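Local coordinates for N-acetylglucosamine-specific lectin (Saxidomus purpuratus, PDB 6A7T), which binds N-acetylglucosamine and N-acetylgalactosamine through a C-type lectin domain, in a calcium-independent manner, at residues D60-T65 and R102-S107; Y88-R93 and P150-I155; G124-L129 and W136-H141. One frame throughout, in Å; residues are numbered along the deposited sequence.

Contact 1. Residues D60-T65 and R102-S107. With CA (calcium ion), chain D.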
ATOM      1  N   ASP B  60      14.156 -15.777   9.830  1.00 21.93           N
ATOM      2  CA  ASP B  60      14.248 -15.132   8.508  1.00 24.63           C
ATOM      3  C   ASP B  60      12.861 -14.625   8.111  1.00 23.46           C
ATOM      4  O   ASP B  60      12.441 -14.727   6.959  1.00 20.41           O
ATOM      5  CB  ASP B  60      14.855 -16.095   7.488  1.00 27.57           C
ATOM      6  CG  ASP B  60      16.288 -16.438   7.845  1.00 30.33           C
ATOM      7  OD1 ASP B  60      17.017 -15.535   8.328  1.00 31.46           O
ATOM      8  OD2 ASP B  60      16.659 -17.600   7.661  1.00 36.15           O
ATOM      9  N   ALA B  61      12.180 -14.059   9.117  1.00 18.52           N
ATOM     10  CA  ALA B  61      10.825 -13.550   9.000  1.00 16.46           C
ATOM     11  C   ALA B  61      10.717 -12.187   9.695  1.00 15.75           C
ATOM     12  O   ALA B  61      11.696 -11.555  10.067  1.00 18.08           O
ATOM     13  CB  ALA B  61       9.886 -14.580   9.576  1.00 14.17           C
ATOM     14  N   SER B  62       9.486 -11.674   9.800  1.00 14.61           N
ATOM     15  CA  SER B  62       9.215 -10.439  10.447  1.00 14.29           C
ATOM     16  C   SER B  62       7.915 -10.611  11.253  1.00 11.77           C
ATOM     17  O   SER B  62       7.064 -11.400  10.862  1.00 10.07           O
ATOM     18  CB  SER B  62       9.074  -9.322   9.408  1.00 17.14           C
ATOM     19  OG  SER B  62       8.357  -8.201   9.927  1.00 22.06           O
ATOM     20  N   LEU B  63       7.730  -9.863  12.339  1.00 10.17           N
ATOM     21  CA  LEU B  63       6.401  -9.768  12.891  1.00 10.93           C
ATOM     22  C   LEU B  63       5.422  -9.342  11.783  1.00 10.32           C
ATOM     23  O   LEU B  63       5.744  -8.499  10.916  1.00  9.94           O
ATOM     24  CB  LEU B  63       6.349  -8.760  14.038  1.00 11.65           C
ATOM     25  CG  LEU B  63       6.939  -9.196  15.386  1.00 11.42           C
ATOM     26  CD1 LEU B  63       7.103  -8.024  16.313  1.00 12.05           C
ATOM     27  CD2 LEU B  63       6.113 -10.277  16.062  1.00 11.18           C
ATOM     28  N   VAL B  64       4.205  -9.894  11.827  1.00  8.96           N
ATOM     29  CA  VAL B  64       3.255  -9.795  10.729  1.00  9.16           C
ATOM     30  C   VAL B  64       2.868  -8.340  10.506  1.00  9.37           C
ATOM     31  O   VAL B  64       2.756  -7.527  11.465  1.00  8.34           O
ATOM     32  CB  VAL B  64       2.042 -10.685  11.007  1.00  8.87           C
ATOM     33  CG1 VAL B  64       1.318 -10.233  12.250  1.00  8.36           C
ATOM     34  CG2 VAL B  64       1.077 -10.711   9.847  1.00  9.23           C
ATOM     35  N   THR B  65       2.716  -7.989   9.203  1.00  9.29           N
ATOM     36  CA  THR B  65       2.199  -6.707   8.755  1.00  9.56           C
ATOM     37  C   THR B  65       0.912  -7.014   7.996  1.00  8.21           C
ATOM     38  O   THR B  65       0.873  -8.005   7.258  1.00  8.61           O
ATOM     39  CB  THR B  65       3.244  -5.916   7.942  1.00 10.92           C
ATOM     40  OG1 THR B  65       3.530  -6.605   6.724  1.00 12.03           O
ATOM     41  CG2 THR B  65       4.521  -5.679   8.701  1.00 11.03           C
ATOM     42  N   ARG B 102       3.097   2.817  12.516  1.00 15.04           N
ATOM     43  CA  ARG B 102       3.127   2.151  11.231  1.00 16.39           C
ATOM     44  C   ARG B 102       3.866   0.821  11.382  1.00 14.67           C
ATOM     45  O   ARG B 102       4.356   0.445  12.484  1.00 14.20           O
ATOM     46  CB  ARG B 102       3.742   3.129  10.219  1.00 17.99           C
ATOM     47  CG  ARG B 102       5.200   3.455  10.502  1.00 18.20           C
ATOM     48  CD  ARG B 102       5.832   4.326   9.435  1.00 18.50           C
ATOM     49  NE  ARG B 102       5.102   5.559   9.197  1.00 20.28           N
ATOM     50  CZ  ARG B 102       5.267   6.304   8.110  1.00 20.05           C
ATOM     51  NH1 ARG B 102       5.975   5.820   7.103  1.00 18.58           N
ATOM     52  NH2 ARG B 102       4.706   7.505   8.036  1.00 21.23           N
ATOM     53  N   TRP B 103       4.003   0.094  10.270  1.00 12.99           N
ATOM     54  CA  TRP B 103       4.636  -1.165  10.263  1.00 12.49           C
ATOM     55  C   TRP B 103       6.137  -0.987  10.451  1.00 14.93           C
ATOM     56  O   TRP B 103       6.671   0.055  10.116  1.00 15.47           O
ATOM     57  CB  TRP B 103       4.319  -1.967   8.996  1.00 12.03           C
ATOM     58  CG  TRP B 103       2.848  -2.133   8.784  1.00 10.92           C
ATOM     59  CD1 TRP B 103       2.101  -1.637   7.754  1.00 10.44           C
ATOM     60  CD2 TRP B 103       1.925  -2.883   9.599  1.00 10.44           C
ATOM     61  NE1 TRP B 103       0.778  -2.000   7.885  1.00 10.57           N
ATOM     62  CE2 TRP B 103       0.649  -2.762   9.026  1.00 10.14           C
ATOM     63  CE3 TRP B 103       2.061  -3.616  10.784  1.00 10.53           C
ATOM     64  CZ2 TRP B 103      -0.500  -3.318   9.582  1.00 10.10           C
ATOM     65  CZ3 TRP B 103       0.931  -4.191  11.313  1.00  8.92           C
ATOM     66  CH2 TRP B 103      -0.321  -4.037  10.746  1.00 10.03           C
ATOM     67  N   ILE B 104       6.801  -2.030  10.952  1.00 14.79           N
ATOM     68  CA  ILE B 104       8.197  -1.940  11.363  1.00 15.54           C
ATOM     69  C   ILE B 104       9.141  -1.841  10.158  1.00 19.13           C
ATOM     70  O   ILE B 104      10.327  -1.462  10.346  1.00 18.94           O
ATOM     71  CB  ILE B 104       8.566  -3.095  12.308  1.00 18.67           C
ATOM     72  CG1 ILE B 104       8.304  -4.460  11.677  1.00 17.01           C
ATOM     73  CG2 ILE B 104       7.835  -2.927  13.631  1.00 19.76           C
ATOM     74  CD1 ILE B 104       8.874  -5.615  12.446  1.00 18.00           C
ATOM     75  N   ASP B 105       8.608  -2.083   8.953  1.00 18.83           N
ATOM     76  CA  ASP B 105       9.361  -1.909   7.712  1.00 21.05           C
ATOM     77  C   ASP B 105       9.341  -0.447   7.291  1.00 21.64           C
ATOM     78  O   ASP B 105       9.906  -0.120   6.261  1.00 23.13           O
ATOM     79  CB  ASP B 105       8.842  -2.801   6.591  1.00 20.90           C
ATOM     80  CG  ASP B 105       7.420  -2.522   6.092  1.00 22.44           C
ATOM     81  OD1 ASP B 105       6.687  -1.777   6.746  1.00 19.20           O
ATOM     82  OD2 ASP B 105       7.040  -3.130   5.057  1.00 24.13           O
ATOM     83  N   GLY B 106       8.647   0.404   8.037  1.00 18.68           N
ATOM     84  CA  GLY B 106       8.533   1.817   7.687  1.00 19.80           C
ATOM     85  C   GLY B 106       7.342   2.124   6.794  1.00 19.13           C
ATOM     86  O   GLY B 106       7.132   3.316   6.463  1.00 21.08           O
ATOM     87  N   SER B 107       6.555   1.106   6.396  1.00 16.62           N
ATOM     88  CA  SER B 107       5.407   1.329   5.535  1.00 18.12           C
ATOM     89  C   SER B 107       4.229   1.829   6.358  1.00 17.51           C
ATOM     90  O   SER B 107       3.939   1.275   7.419  1.00 17.69           O
ATOM     91  CB  SER B 107       5.052   0.136   4.726  1.00 18.91           C
ATOM     92  OG  SER B 107       4.611  -0.940   5.518  1.00 21.93           O
TER
HETATM   93 CA    CA D 201       1.210  -9.140   5.265  1.00 10.64          CA
HETATM   94  O   HOH W   1       3.488  -8.431   4.424  1.00 12.77           O
HETATM   95  O   HOH W   2       0.631  -9.902   3.067  1.00 11.89           O
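In this C-type lectin domain one wall of the bound calcium site is laid against the turn that follows strand 100-103, and T65 and W103 make the central contact. T65 lies over one face of the W103 indole. Its CA sits 3.8 Å from the centroid of the W103 six-membered ring, only 16° off the normal, a CH-pi contact, while T65 CB rests 3.7 Å from W103 CD2 and the methyl CG2 reaches back to W103 CB and CE3. Threonine suits the place because its two branches do different work. CG2, anti to the carbonyl carbon, packs on the indole, and OG1 (chi1 66°) turns to the calcium side, where it accepts a hydrogen bond of 2.9 Å from water 1, itself a ligand of the calcium ion. The backbone of T65 binds the ion directly, O to calcium 2.3 Å, so a residue held against a broad aromatic face also supplies a ligand; E67, E71 and E154 complete the protein part of the site.

Farther along, the tip of I104 crosses to S62, with CD1 3.6 Å from OG, and reaches toward L63 CB. The S62 hydroxyl itself turns back to its own strand and bonds to L63 O. The 103-106 segment is a type I turn, closed by G106 N to W103 O. D105 OD1 accepts from S107 N, an Asx turn, and also from S107 OG (2.6 Å). Glycine fits at G106 (phi 90°), where a side chain would jam against the O of D105.

Strand 62-63 borders strand 149-155, helix 49-58 packs on L63 and I104, and the W103 ring also meets F109 and W138 edge-to-face beside strand 87-95.

Contact 2. Residues Y88-R93 and P150-I155; sequences YWIGAR and PCICEI. With CA (calcium ion), chain D.
P150 sets CG over one face of the Y88 phenol, 3.7 Å from the ring centroid and 17° off the normal, a CH-pi contact. Proline suits the spot because its compact ring presents polarised C-H groups to the aromatic cloud, and the two side chains cross at about a right angle. At the edge of the same phenol ring lies C151 O, 3.9 Å from Y88 CD2. I152 touches both neighbours of its side chain on the facing strand: its CG1 is 4.0 Å from Y88 CB, and its CD1 approaches I90 CG2.

Two backbone hydrogen bonds hold these groups in register. W89 N gives to P150 O at 2.9 Å, and I152 N gives to W89 O at 3.1 Å; together they make a single bridge between W89 and C151, whose CB atoms are 4.0 Å apart. The strands run in roughly the same direction at 39°, and at G91 the first one turns a corner through an inverse gamma turn and leaves its partner.

Farther out, the Y88 hydroxyl is held by E44, and C153 forms a disulfide with C56 of helix 49-58. E154, its chain extended with CG anti to the backbone N (chi1 -175°), delivers both carboxylate oxygens to the calcium ion, OE2 at 2.4 Å and OE1 at 2.8 Å.

Strand 38-47 flanks strand 149-155, strand 125-131 pairs with strand 87-95, and helix 49-58 packs against W89, C151 and C153.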
ATOM      1  N   TYR B  88      -1.752 -11.254  20.825  1.00  7.60           N
ATOM      2  CA  TYR B  88      -0.567 -11.683  20.073  1.00  7.43           C
ATOM      3  C   TYR B  88       0.136 -10.425  19.512  1.00  6.91           C
ATOM      4  O   TYR B  88      -0.538  -9.581  18.933  1.00  6.62           O
ATOM      5  CB  TYR B  88      -0.920 -12.588  18.900  1.00  7.43           C
ATOM      6  CG  TYR B  88      -1.403 -13.971  19.254  1.00  7.44           C
ATOM      7  CD1 TYR B  88      -2.652 -14.156  19.826  1.00  7.29           C
ATOM      8  CD2 TYR B  88      -0.609 -15.078  18.993  1.00  7.76           C
ATOM      9  CE1 TYR B  88      -3.139 -15.429  20.101  1.00  8.18           C
ATOM     10  CE2 TYR B  88      -1.053 -16.351  19.355  1.00  8.45           C
ATOM     11  CZ  TYR B  88      -2.331 -16.521  19.845  1.00  8.72           C
ATOM     12  OH  TYR B  88      -2.731 -17.797  20.155  1.00 11.19           O
ATOM     13  N   TRP B  89       1.441 -10.326  19.724  1.00  6.94           N
ATOM     14  CA  TRP B  89       2.230  -9.220  19.151  1.00  7.03           C
ATOM     15  C   TRP B  89       2.255  -9.298  17.616  1.00  7.29           C
ATOM     16  O   TRP B  89       2.412 -10.368  17.018  1.00  7.58           O
ATOM     17  CB  TRP B  89       3.644  -9.196  19.739  1.00  7.93           C
ATOM     18  CG  TRP B  89       3.701  -9.053  21.231  1.00  8.19           C
ATOM     19  CD1 TRP B  89       4.328  -9.896  22.118  1.00  9.53           C
ATOM     20  CD2 TRP B  89       3.111  -8.006  22.024  1.00  9.00           C
ATOM     21  NE1 TRP B  89       4.163  -9.444  23.396  1.00 10.17           N
ATOM     22  CE2 TRP B  89       3.377  -8.320  23.377  1.00 10.75           C
ATOM     23  CE3 TRP B  89       2.344  -6.874  21.754  1.00 10.03           C
ATOM     24  CZ2 TRP B  89       2.983  -7.482  24.419  1.00 11.28           C
ATOM     25  CZ3 TRP B  89       1.908  -6.073  22.787  1.00 11.23           C
ATOM     26  CH2 TRP B  89       2.249  -6.362  24.116  1.00 11.36           C
ATOM     27  N   ILE B  90       2.179  -8.100  17.019  1.00  7.40           N
ATOM     28  CA  ILE B  90       2.310  -7.912  15.551  1.00  7.67           C
ATOM     29  C   ILE B  90       3.336  -6.806  15.243  1.00  8.46           C
ATOM     30  O   ILE B  90       3.818  -6.107  16.091  1.00  8.62           O
ATOM     31  CB  ILE B  90       0.933  -7.651  14.936  1.00  8.12           C
ATOM     32  CG1 ILE B  90       0.316  -6.319  15.353  1.00  8.70           C
ATOM     33  CG2 ILE B  90      -0.034  -8.823  15.232  1.00  7.92           C
ATOM     34  CD1 ILE B  90      -0.948  -5.972  14.566  1.00  9.44           C
ATOM     35  N   GLY B  91       3.606  -6.622  13.934  1.00  8.26           N
ATOM     36  CA  GLY B  91       4.786  -5.880  13.524  1.00  9.55           C
ATOM     37  C   GLY B  91       4.548  -4.388  13.355  1.00 10.67           C
ATOM     38  O   GLY B  91       4.962  -3.811  12.298  1.00 10.05           O
ATOM     39  N   ALA B  92       3.986  -3.725  14.348  1.00 10.69           N
ATOM     40  CA  ALA B  92       3.837  -2.298  14.276  1.00 12.09           C
ATOM     41  C   ALA B  92       4.170  -1.738  15.649  1.00 13.37           C
ATOM     42  O   ALA B  92       3.892  -2.408  16.658  1.00 11.26           O
ATOM     43  CB  ALA B  92       2.447  -1.934  13.862  1.00 11.54           C
ATOM     44  N   ARG B  93       4.826  -0.571  15.653  1.00 13.09           N
ATOM     45  CA  ARG B  93       5.027   0.189  16.849  1.00 15.60           C
ATOM     46  C   ARG B  93       5.144   1.672  16.497  1.00 16.34           C
ATOM     47  O   ARG B  93       5.155   2.062  15.338  1.00 17.36           O
ATOM     48  CB  ARG B  93       6.203  -0.302  17.705  1.00 17.67           C
ATOM     49  CG  ARG B  93       7.600   0.064  17.241  1.00 21.62           C
ATOM     50  CD  ARG B  93       8.649  -0.276  18.296  1.00 23.93           C
ATOM     51  NE  ARG B  93       8.687   0.472  19.553  1.00 27.90           N
ATOM     52  CZ  ARG B  93       9.411   0.097  20.621  1.00 24.45           C
ATOM     53  NH1 ARG B  93      10.258  -0.918  20.536  1.00 26.75           N
ATOM     54  NH2 ARG B  93       9.313   0.751  21.760  1.00 32.15           N
ATOM     55  N   PRO B 150       2.559 -14.257  23.194  1.00  8.72           N
ATOM     56  CA  PRO B 150       2.831 -14.924  21.935  1.00  8.73           C
ATOM     57  C   PRO B 150       2.867 -13.863  20.825  1.00  8.14           C
ATOM     58  O   PRO B 150       2.604 -12.678  21.042  1.00  7.95           O
ATOM     59  CB  PRO B 150       1.628 -15.866  21.765  1.00  8.82           C
ATOM     60  CG  PRO B 150       0.509 -15.040  22.366  1.00  8.32           C
ATOM     61  CD  PRO B 150       1.135 -14.323  23.520  1.00  8.51           C
ATOM     62  N   CYS B 151       3.222 -14.321  19.628  1.00  8.15           N
ATOM     63  CA  CYS B 151       3.358 -13.381  18.503  1.00  8.74           C
ATOM     64  C   CYS B 151       3.029 -14.069  17.185  1.00  8.88           C
ATOM     65  O   CYS B 151       2.847 -15.312  17.128  1.00  7.95           O
ATOM     66  CB  CYS B 151       4.775 -12.823  18.527  1.00  8.69           C
ATOM     67  SG  CYS B 151       6.091 -13.986  18.086  1.00 10.64           S
ATOM     68  N   ILE B 152       2.903 -13.263  16.113  1.00  7.56           N
ATOM     69  CA  ILE B 152       2.698 -13.781  14.755  1.00  8.43           C
ATOM     70  C   ILE B 152       3.856 -13.331  13.852  1.00  7.88           C
ATOM     71  O   ILE B 152       4.081 -12.153  13.677  1.00  9.30           O
ATOM     72  CB  ILE B 152       1.361 -13.288  14.197  1.00  8.22           C
ATOM     73  CG1 ILE B 152       0.229 -13.538  15.175  1.00  8.46           C
ATOM     74  CG2 ILE B 152       1.133 -13.932  12.837  1.00  8.09           C
ATOM     75  CD1 ILE B 152      -1.073 -12.906  14.849  1.00  9.29           C
ATOM     76  N   CYS B 153       4.596 -14.299  13.335  1.00  9.41           N
ATOM     77  CA  CYS B 153       5.611 -14.026  12.338  1.00 10.78           C
ATOM     78  C   CYS B 153       5.062 -14.290  10.930  1.00 10.19           C
ATOM     79  O   CYS B 153       4.156 -15.066  10.717  1.00 10.47           O
ATOM     80  CB  CYS B 153       6.862 -14.886  12.496  1.00 12.19           C
ATOM     81  SG  CYS B 153       7.614 -14.827  14.147  1.00 13.85           S
ATOM     82  N   GLU B 154       5.647 -13.581   9.972  1.00 10.08           N
ATOM     83  CA  GLU B 154       5.227 -13.600   8.547  1.00 10.34           C
ATOM     84  C   GLU B 154       6.481 -13.658   7.667  1.00 10.50           C
ATOM     85  O   GLU B 154       7.388 -12.912   7.869  1.00 11.55           O
ATOM     86  CB  GLU B 154       4.419 -12.353   8.195  1.00 10.45           C
ATOM     87  CG  GLU B 154       3.863 -12.392   6.769  1.00 11.69           C
ATOM     88  CD  GLU B 154       3.064 -11.176   6.318  1.00 12.28           C
ATOM     89  OE1 GLU B 154       3.106 -10.131   7.051  1.00 12.57           O
ATOM     90  OE2 GLU B 154       2.437 -11.242   5.230  1.00 12.04           O
ATOM     91  N   ILE B 155       6.459 -14.586   6.700  1.00 12.22           N
ATOM     92  CA  ILE B 155       7.368 -14.595   5.542  1.00 14.40           C
ATOM     93  C   ILE B 155       6.515 -14.261   4.316  1.00 13.46           C
ATOM     94  O   ILE B 155       5.553 -14.997   4.074  1.00 12.47           O
ATOM     95  CB  ILE B 155       8.007 -15.979   5.387  1.00 15.59           C
ATOM     96  CG1 ILE B 155       8.932 -16.327   6.553  1.00 17.99           C
ATOM     97  CG2 ILE B 155       8.740 -16.086   4.071  1.00 17.56           C
ATOM     98  CD1 ILE B 155       9.289 -17.810   6.615  1.00 18.18           C
TER
HETATM   99 CA    CA D 201       1.210  -9.140   5.265  1.00 10.64          CA
HETATM  100  O   HOH W   1       3.488  -8.431   4.424  1.00 12.77           O
HETATM  101  O   HOH W   2       0.631  -9.902   3.067  1.00 11.89           O

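Contact 3. Residues G124-L129 and W136-H141; sequences GCLDYL and WQWNDH
With CG anti to the carbonyl carbon in both Y128 and W138 (chi1 -55° in W138), the two side chains run side by side and point the same way from the hairpin. In W138 a chi2 of -12° keeps CD1 nearly eclipsed with CA and turns the CD1-NE1 edge of the indole to the phenol face. The result is a T-shaped stack, planes at 89° and centroids 4.7 Å from the Y128 ring to the W138 five-membered ring. W138 NE1 then donates to Y128 OH at 3.2 Å, in the indole plane; tryptophan thus offers both an edge and an N-H. The hydroxyl is also hydrogen-bonded to D72 OD1, its stronger partner. Beside them L126 CD2 packs on W138 CE3 at 3.7 Å.

On the D127, L129 and N139 face, D127 OD1 lies 3.3 Å from N139 CB, and L129 CD2 lies alongside the N139 amide, 3.7 Å from ND2. The antiparallel ladder includes D127 N to N139 O at 3.0 Å, and W136 and Q137 both oppose L129 in a G1 bulge. N139, D140 and H141 contribute to sugar or second-calcium sites seen in this protein, unoccupied here.

Strand 87-95 borders the hairpin through strand 125-131, and helix 69-80 packs on Y128 and W136.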
ATOM      1  N   GLY B 124       3.121   3.133  21.978  1.00 15.63           N
ATOM      2  CA  GLY B 124       3.466   1.787  22.303  1.00 14.84           C
ATOM      3  C   GLY B 124       3.687   0.863  21.112  1.00 15.04           C
ATOM      4  O   GLY B 124       4.067   1.270  20.008  1.00 16.19           O
ATOM      5  N   CYS B 125       3.430  -0.420  21.367  1.00 13.31           N
ATOM      6  CA  CYS B 125       3.587  -1.514  20.403  0.50 12.13           C
ATOM      7  C   CYS B 125       2.232  -2.191  20.182  1.00 12.34           C
ATOM      8  O   CYS B 125       1.421  -2.205  21.061  1.00 12.31           O
ATOM      9  CB  CYS B 125       4.611  -2.544  20.857  0.50 12.17           C
ATOM     10  SG  CYS B 125       6.304  -1.904  20.923  0.50 11.80           S
ATOM     11  N   LEU B 126       2.018  -2.726  18.981  1.00 10.20           N
ATOM     12  CA  LEU B 126       0.710  -3.266  18.625  1.00  9.89           C
ATOM     13  C   LEU B 126       0.646  -4.797  18.832  1.00  8.28           C
ATOM     14  O   LEU B 126       1.621  -5.534  18.650  1.00  7.86           O
ATOM     15  CB  LEU B 126       0.366  -2.947  17.160  1.00 10.98           C
ATOM     16  CG  LEU B 126      -0.341  -1.602  16.944  1.00 11.27           C
ATOM     17  CD1 LEU B 126       0.664  -0.480  17.170  1.00 12.41           C
ATOM     18  CD2 LEU B 126      -1.020  -1.518  15.575  1.00 12.31           C
ATOM     19  N   ASP B 127      -0.554  -5.229  19.191  1.00  7.68           N
ATOM     20  CA  ASP B 127      -1.018  -6.620  19.215  1.00  7.98           C
ATOM     21  C   ASP B 127      -2.373  -6.728  18.548  1.00  8.36           C
ATOM     22  O   ASP B 127      -3.025  -5.717  18.176  1.00  9.36           O
ATOM     23  CB  ASP B 127      -1.140  -7.167  20.654  1.00  8.25           C
ATOM     24  CG  ASP B 127      -2.065  -6.371  21.562  1.00  9.65           C
ATOM     25  OD1 ASP B 127      -3.052  -5.807  21.062  1.00 11.27           O
ATOM     26  OD2 ASP B 127      -1.864  -6.490  22.821  1.00 11.81           O
ATOM     27  N   TYR B 128      -2.809  -7.959  18.269  1.00  7.89           N
ATOM     28  CA  TYR B 128      -4.221  -8.284  18.140  1.00  7.78           C
ATOM     29  C   TYR B 128      -4.703  -8.624  19.564  1.00  8.32           C
ATOM     30  O   TYR B 128      -3.978  -9.299  20.301  1.00  7.58           O
ATOM     31  CB  TYR B 128      -4.495  -9.496  17.250  1.00  8.01           C
ATOM     32  CG  TYR B 128      -4.619  -9.153  15.798  1.00  7.65           C
ATOM     33  CD1 TYR B 128      -5.849  -8.862  15.253  1.00  8.17           C
ATOM     34  CD2 TYR B 128      -3.521  -9.175  14.974  1.00  7.54           C
ATOM     35  CE1 TYR B 128      -5.987  -8.491  13.923  1.00  8.86           C
ATOM     36  CE2 TYR B 128      -3.636  -8.818  13.646  1.00  7.74           C
ATOM     37  CZ  TYR B 128      -4.871  -8.505  13.111  1.00  8.59           C
ATOM     38  OH  TYR B 128      -4.984  -8.113  11.798  1.00  9.98           O
ATOM     39  N   LEU B 129      -5.838  -8.056  19.949  1.00  9.03           N
ATOM     40  CA  LEU B 129      -6.369  -8.247  21.316  1.00  9.26           C
ATOM     41  C   LEU B 129      -7.788  -8.791  21.225  1.00  9.77           C
ATOM     42  O   LEU B 129      -8.563  -8.421  20.337  1.00  8.24           O
ATOM     43  CB  LEU B 129      -6.355  -6.881  22.030  1.00  9.54           C
ATOM     44  CG  LEU B 129      -7.084  -6.813  23.378  1.00 10.00           C
ATOM     45  CD1 LEU B 129      -6.381  -7.684  24.382  1.00 10.42           C
ATOM     46  CD2 LEU B 129      -7.113  -5.369  23.832  1.00 11.27           C
ATOM     47  N   TRP B 136     -10.634  -9.413  18.579  1.00 12.49           N
ATOM     48  CA  TRP B 136      -9.475  -9.749  17.773  1.00 11.95           C
ATOM     49  C   TRP B 136      -9.226  -8.604  16.770  1.00 10.63           C
ATOM     50  O   TRP B 136      -9.243  -8.789  15.535  1.00 10.31           O
ATOM     51  CB  TRP B 136      -9.627 -11.123  17.127  1.00 11.83           C
ATOM     52  CG  TRP B 136      -9.489 -12.263  18.093  1.00 11.63           C
ATOM     53  CD1 TRP B 136     -10.386 -13.264  18.361  1.00 14.01           C
ATOM     54  CD2 TRP B 136      -8.354 -12.521  18.930  1.00 11.35           C
ATOM     55  NE1 TRP B 136      -9.898 -14.092  19.327  1.00 14.43           N
ATOM     56  CE2 TRP B 136      -8.640 -13.678  19.688  1.00 12.56           C
ATOM     57  CE3 TRP B 136      -7.126 -11.899  19.129  1.00 10.39           C
ATOM     58  CZ2 TRP B 136      -7.727 -14.206  20.603  1.00 11.50           C
ATOM     59  CZ3 TRP B 136      -6.234 -12.403  20.053  1.00 10.36           C
ATOM     60  CH2 TRP B 136      -6.529 -13.560  20.766  1.00 11.24           C
ATOM     61  N   GLN B 137      -8.959  -7.427  17.314  1.00 11.33           N
ATOM     62  CA  GLN B 137      -8.557  -6.221  16.563  1.00 11.10           C
ATOM     63  C   GLN B 137      -7.317  -5.609  17.200  1.00 10.51           C
ATOM     64  O   GLN B 137      -6.852  -6.048  18.299  1.00  9.87           O
ATOM     65  CB  GLN B 137      -9.741  -5.247  16.517  1.00 13.07           C
ATOM     66  CG  GLN B 137     -10.901  -5.834  15.757  1.00 13.94           C
ATOM     67  CD  GLN B 137     -12.158  -5.044  15.993  1.00 18.49           C
ATOM     68  OE1 GLN B 137     -12.725  -5.037  17.096  1.00 16.34           O
ATOM     69  NE2 GLN B 137     -12.576  -4.355  14.943  1.00 17.33           N
ATOM     70  N   TRP B 138      -6.790  -4.537  16.600  1.00  9.68           N
ATOM     71  CA  TRP B 138      -5.478  -4.034  17.052  1.00  9.88           C
ATOM     72  C   TRP B 138      -5.642  -3.221  18.338  1.00 10.05           C
ATOM     73  O   TRP B 138      -6.558  -2.429  18.440  1.00 10.49           O
ATOM     74  CB  TRP B 138      -4.762  -3.139  16.044  1.00 10.40           C
ATOM     75  CG  TRP B 138      -4.565  -3.761  14.705  1.00 10.31           C
ATOM     76  CD1 TRP B 138      -4.723  -5.065  14.325  1.00  9.43           C
ATOM     77  CD2 TRP B 138      -4.219  -3.013  13.521  1.00 10.34           C
ATOM     78  NE1 TRP B 138      -4.519  -5.171  12.965  1.00 11.56           N
ATOM     79  CE2 TRP B 138      -4.192  -3.936  12.456  1.00 10.51           C
ATOM     80  CE3 TRP B 138      -3.963  -1.653  13.274  1.00 11.57           C
ATOM     81  CZ2 TRP B 138      -3.895  -3.550  11.147  1.00 10.49           C
ATOM     82  CZ3 TRP B 138      -3.662  -1.279  11.978  1.00 11.33           C
ATOM     83  CH2 TRP B 138      -3.585  -2.227  10.949  1.00 11.62           C
ATOM     84  N   ASN B 139      -4.633  -3.308  19.181  1.00 10.45           N
ATOM     85  CA  ASN B 139      -4.437  -2.453  20.336  1.00 10.29           C
ATOM     86  C   ASN B 139      -2.986  -2.019  20.439  1.00 10.03           C
ATOM     87  O   ASN B 139      -2.079  -2.744  19.993  1.00 10.32           O
ATOM     88  CB  ASN B 139      -4.838  -3.151  21.658  1.00 11.36           C
ATOM     89  CG  ASN B 139      -4.802  -2.218  22.844  1.00 12.32           C
ATOM     90  OD1 ASN B 139      -5.138  -1.017  22.745  1.00 12.36           O
ATOM     91  ND2 ASN B 139      -4.450  -2.803  23.989  1.00 12.35           N
ATOM     92  N   ASP B 140      -2.752  -0.860  21.088  1.00 10.18           N
ATOM     93  CA  ASP B 140      -1.460  -0.367  21.382  1.00 11.40           C
ATOM     94  C   ASP B 140      -1.171  -0.574  22.871  1.00 11.71           C
ATOM     95  O   ASP B 140      -1.934  -0.202  23.714  1.00 12.14           O
ATOM     96  CB  ASP B 140      -1.239   1.107  21.017  1.00 12.86           C
ATOM     97  CG  ASP B 140      -2.265   2.107  21.498  1.00 13.40           C
ATOM     98  OD1 ASP B 140      -3.414   1.713  21.841  1.00 12.65           O
ATOM     99  OD2 ASP B 140      -1.892   3.332  21.456  1.00 14.90           O
ATOM    100  N   HIS B 141      -0.009  -1.122  23.147  1.00 13.20           N
ATOM    101  CA  HIS B 141       0.423  -1.417  24.532  1.00 13.01           C
ATOM    102  C   HIS B 141       1.726  -0.658  24.837  1.00 13.84           C
ATOM    103  O   HIS B 141       2.677  -0.767  24.097  1.00 13.20           O
ATOM    104  CB  HIS B 141       0.627  -2.913  24.677  1.00 12.91           C
ATOM    105  CG  HIS B 141       0.916  -3.335  26.075  1.00 13.72           C
ATOM    106  ND1 HIS B 141      -0.038  -3.249  27.055  1.00 14.73           N
ATOM    107  CD2 HIS B 141       2.027  -3.842  26.644  1.00 13.79           C
ATOM    108  CE1 HIS B 141       0.496  -3.677  28.189  1.00 14.85           C
ATOM    109  NE2 HIS B 141       1.735  -4.066  27.974  1.00 14.49           N
TER

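How the contacts relate
Contacts 1 and 2 interleave along the chain, their centres about 8 Å apart. Strand 62-63 pairs with 149-155 in one sheet, while 100-103 and 87-95 are neighbours in the other, so both contacts join the two sheets, and each sends one residue, T65 or E154, to the calcium ion. Contact 3 is a hairpin lying in sequence between the two segments of contact 2, its centre about 10 Å from that of contact 2 and about 14 Å from that of contact 1. Strand 125-131 continues the second sheet beyond 87-95, and the W103-W138 ring contact connects contacts 1 and 3 directly. The hairpin that carries sugar-site residues is thereby tied to the calcium-bound core.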